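Local coordinates for protein autotransporter adhesin (Vibrio vulnificus, PDB 4ERR) that is the four-helix-bundle membrane localization domain of a MARTX toxin effector and probably directs that effector to the membrane of the host cell, at residues Ser24-Gly27 and Ile28-Leu32; His61-Gly65 and Arg66-Leu70. All coordinates share one frame; numbering follows the deposited sequence. Where two conformers were deposited one is given.

Both interactions are local and partly buried, one within helix 7-37 and the other at the start of helix 65-81, and both reach the second subunit. Interaction 1 lies mid-helix: its backbone bonds run from i+4 to i, and its side chains divide into an apolar flank (Y25 with buried I28 and L29) and a polar, exposed one (Q26, D30). Interaction 2 closes a helix start, a serine side chain taking a backbone N-H; G65, N67 and A69 are buried, N67 bonded to the other subunit, and no touching residue is fully exposed. Though about 19 Å apart at their centres, they meet where S24 OG lies 2.8 Å from H61 NE2, a probable hydrogen bond.

Interaction 1 (Ser24-Gly27 and Ile28-Leu32); sequences SYQG and ILDQL
L29 lies over one face of the Y25 ring, one helical turn further along the chain. In the conformer described, one of two for L29, its CG is 4.2 Å from the ring centroid and only 13° off the normal, a CH-pi contact, and its two methyls spread over different parts of the ring: CD1 is 3.8 Å from Y25 CE2, while CD2 turns to CZ and OH. The Y25 ring gets there because CG is anti to the backbone N (chi1 -175°), which swings it alongside the next turn. This is the close-packed flank, and it continues into the dimer: R66 of the second subunit makes a cation-pi contact with Y25, and V7 and L70 of that subunit pack on L29 and I28.

Beneath the side chains runs the regular alpha-helical bonding of helix 7-37, with L29 N giving a 2.9 Å bond to Y25 O and Q31 N closing on G27 O. It is a mid-helix stretch of the four-helical-bundle membrane localization domain, with I28 also resting on Y57 of helix 41-60.

The exposed side is looser and polar. Here Q26 bends at chi2 and carries its amide forward over the next turn, where NE2 donates to D30 OD1 at 2.9 Å, one i to i+4 bond between side chains. D30 OD1 lies in the plane of the Q26 amide, but the donor comes from above the carboxylate plane, and the two planes are 49° apart. On the remaining flank, Q31 NE2 bonds to A46 O of helix 41-60.

Interaction 2 (His61-Gly65 and Arg66-Leu70); sequences HPTSG and RNQAL
S64 caps helix 65-81 by turning its hydroxyl onto N67, three residues ahead. Starting at CB, the side chain is already 4.1 Å from N67 N. One atom further, OG takes the N67 backbone N-H at 3.0 Å and 157°, the N-cap bond that satisfies an amide of the first turn. Chi1 of 69° puts OG between the backbone N and the carbonyl carbon, which brings it over the opening turn. There it also lies 3.4 Å from N67 CB, and the CB of R66 flanks it at 3.8 Å.

The carbonyl of the same serine begins the regular helical bonding: S64 O accepts from Q68 N at 2.9 Å, and G65 O from A69 N in the next step. Just ahead of the cap, T63 adds an apolar contact. With its CG2 anti to the backbone N, that methyl reaches forward; the T63 and N67 side chains cross at about a right angle, and the methyl lies 3.6 Å from N67 CB and 3.8 Å from Q68 CG. This small patch packs the incoming loop against the first turn.

Although N67 is buried, both ends of its amide are bonded across the dimer, OD1 to the Y57 hydroxyl and ND2 to the H61 carbonyl, both of the second subunit, and those two bonds fix how the amide is turned while its CB stays beside the cap.

H61-S64 connect helix 41-60 to helix 65-81, whose first turns are G65-L70. H61 and Q68 touch I21 of helix 7-37, A69 rests on L10 of that helix, and the second subunit brings Y57 against R66 and L70.

Interaction 1 (Ser24-Gly27 and Ile28-Leu32)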
# COMPACT_ATOMS: atom_id res chain seq x y z
N SER B 24 -1.82 9.56 8.22
CA SER B 24 -3.24 9.66 7.93
C SER B 24 -3.97 8.40 8.40
O SER B 24 -5.04 8.47 8.98
CB SER B 24 -3.50 9.90 6.43
OG SER B 24 -2.98 11.13 6.00
N TYR B 25 -3.35 7.24 8.18
CA TYR B 25 -3.96 5.98 8.61
C TYR B 25 -4.17 5.94 10.12
O TYR B 25 -5.21 5.53 10.60
CB TYR B 25 -3.15 4.79 8.15
CG TYR B 25 -3.76 3.45 8.43
CD1 TYR B 25 -5.02 3.12 7.96
CD2 TYR B 25 -3.04 2.47 9.11
CE1 TYR B 25 -5.56 1.85 8.18
CE2 TYR B 25 -3.58 1.18 9.31
CZ TYR B 25 -4.83 0.89 8.86
OH TYR B 25 -5.35 -0.39 9.04
N GLN B 26 -3.16 6.37 10.87
CA GLN B 26 -3.27 6.43 12.32
C GLN B 26 -4.44 7.29 12.76
O GLN B 26 -5.12 7.01 13.75
CB GLN B 26 -1.98 6.93 12.94
CG GLN B 26 -1.94 6.74 14.46
CD GLN B 26 -2.06 5.25 14.84
OE1 GLN B 26 -1.29 4.42 14.35
NE2 GLN B 26 -3.04 4.92 15.69
N GLY B 27 -4.67 8.37 12.03
CA GLY B 27 -5.82 9.24 12.30
C GLY B 27 -7.15 8.50 12.16
O GLY B 27 -8.08 8.69 12.96
N ILE B 28 -7.23 7.67 11.14
CA ILE B 28 -8.41 6.83 10.95
C ILE B 28 -8.56 5.83 12.10
O ILE B 28 -9.67 5.68 12.64
CB ILE B 28 -8.37 6.10 9.60
CG1 ILE B 28 -8.55 7.09 8.45
CG2 ILE B 28 -9.47 4.97 9.55
CD1 ILE B 28 -8.19 6.47 7.08
N LEU B 29 -7.46 5.16 12.47
CA LEU B 29 -7.46 4.18 13.57
C LEU B 29 -7.89 4.79 14.91
O LEU B 29 -8.62 4.17 15.70
CB LEU B 29 -6.07 3.57 13.72
CG LEU B 29 -5.51 2.69 12.59
CD1 LEU B 29 -4.06 2.34 12.87
CD2 LEU B 29 -6.34 1.41 12.38
N ASP B 30 -7.41 6.00 15.17
CA ASP B 30 -7.77 6.70 16.39
C ASP B 30 -9.25 7.09 16.39
O ASP B 30 -9.93 6.95 17.39
CB ASP B 30 -6.88 7.92 16.58
CG ASP B 30 -5.41 7.55 16.89
OD1 ASP B 30 -5.07 6.35 17.10
OD2 ASP B 30 -4.61 8.48 16.93
N GLN B 31 -9.75 7.53 15.25
CA GLN B 31 -11.16 7.89 15.15
C GLN B 31 -12.07 6.67 15.24
O GLN B 31 -13.17 6.73 15.83
CB GLN B 31 -11.42 8.65 13.87
CG GLN B 31 -12.81 9.23 13.78
CD GLN B 31 -13.07 10.33 14.80
OE1 GLN B 31 -12.14 11.05 15.24
NE2 GLN B 31 -14.33 10.48 15.18
N LEU B 32 -11.61 5.54 14.69
CA LEU B 32 -12.36 4.29 14.80
C LEU B 32 -12.48 3.86 16.26
O LEU B 32 -13.55 3.42 16.70
CB LEU B 32 -11.70 3.22 13.93
CG LEU B 32 -12.36 1.84 13.90
CD1 LEU B 32 -13.80 1.99 13.41
CD2 LEU B 32 -11.59 0.90 12.96

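Interaction 2 (His61-Gly65 and Arg66-Leu70)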
# COMPACT_ATOMS: atom_id res chain seq x y z
N HIS B 61 -4.28 9.44 -0.67
CA HIS B 61 -3.29 8.35 -0.65
C HIS B 61 -3.73 7.10 -1.42
O HIS B 61 -3.87 6.01 -0.86
CB HIS B 61 -3.01 7.97 0.80
CG HIS B 61 -2.65 9.12 1.69
ND1 HIS B 61 -1.52 9.89 1.51
CD2 HIS B 61 -3.24 9.57 2.83
CE1 HIS B 61 -1.44 10.78 2.49
NE2 HIS B 61 -2.49 10.63 3.28
N PRO B 62 -3.93 7.24 -2.73
CA PRO B 62 -4.38 6.13 -3.58
C PRO B 62 -3.34 5.02 -3.79
O PRO B 62 -3.71 3.87 -4.07
CB PRO B 62 -4.70 6.82 -4.91
CG PRO B 62 -3.81 8.04 -4.92
CD PRO B 62 -3.71 8.48 -3.50
N THR B 63 -2.06 5.37 -3.62
CA THR B 63 -0.97 4.48 -3.95
C THR B 63 -0.00 4.38 -2.76
O THR B 63 0.48 5.40 -2.22
CB THR B 63 -0.24 5.01 -5.20
OG1 THR B 63 -1.21 5.19 -6.23
CG2 THR B 63 0.85 4.05 -5.67
N SER B 64 0.27 3.14 -2.37
CA SER B 64 1.12 2.88 -1.21
C SER B 64 2.53 3.42 -1.42
O SER B 64 2.99 3.64 -2.55
CB SER B 64 1.19 1.38 -0.94
OG SER B 64 1.92 0.71 -1.94
N GLY B 65 3.24 3.63 -0.33
CA GLY B 65 4.67 4.02 -0.42
C GLY B 65 5.48 3.04 -1.26
O GLY B 65 6.27 3.42 -2.10
N ARG B 66 5.29 1.75 -1.00
CA ARG B 66 5.93 0.71 -1.75
C ARG B 66 5.63 0.84 -3.25
O ARG B 66 6.53 0.80 -4.09
CB ARG B 66 5.39 -0.63 -1.26
CG ARG B 66 5.88 -1.77 -2.04
CD ARG B 66 5.15 -3.04 -1.63
NE ARG B 66 5.38 -3.40 -0.24
CZ ARG B 66 4.74 -4.39 0.38
NH1 ARG B 66 3.81 -5.09 -0.24
NH2 ARG B 66 5.02 -4.67 1.65
N ASN B 67 4.36 1.01 -3.59
CA ASN B 67 4.01 1.07 -5.01
C ASN B 67 4.58 2.30 -5.70
O ASN B 67 5.02 2.22 -6.85
CB ASN B 67 2.50 0.91 -5.24
CG ASN B 67 2.04 -0.54 -5.16
OD1 ASN B 67 2.57 -1.33 -4.35
ND2 ASN B 67 1.09 -0.91 -6.01
N GLN B 68 4.59 3.42 -4.99
CA GLN B 68 5.21 4.63 -5.52
C GLN B 68 6.69 4.40 -5.79
O GLN B 68 7.19 4.81 -6.85
CB GLN B 68 5.04 5.81 -4.57
CG GLN B 68 3.65 6.37 -4.46
CD GLN B 68 3.57 7.48 -3.44
OE1 GLN B 68 2.99 7.31 -2.35
NE2 GLN B 68 4.18 8.58 -3.75
N ALA B 69 7.39 3.73 -4.88
CA ALA B 69 8.83 3.45 -5.05
C ALA B 69 9.07 2.45 -6.19
O ALA B 69 10.00 2.59 -6.99
CB ALA B 69 9.45 2.92 -3.73
N LEU B 70 8.23 1.43 -6.27
CA LEU B 70 8.31 0.45 -7.37
C LEU B 70 8.08 1.10 -8.76
O LEU B 70 8.68 0.69 -9.74
CB LEU B 70 7.33 -0.69 -7.16
CG LEU B 70 7.69 -1.70 -6.07
CD1 LEU B 70 6.54 -2.68 -5.88
CD2 LEU B 70 8.98 -2.42 -6.41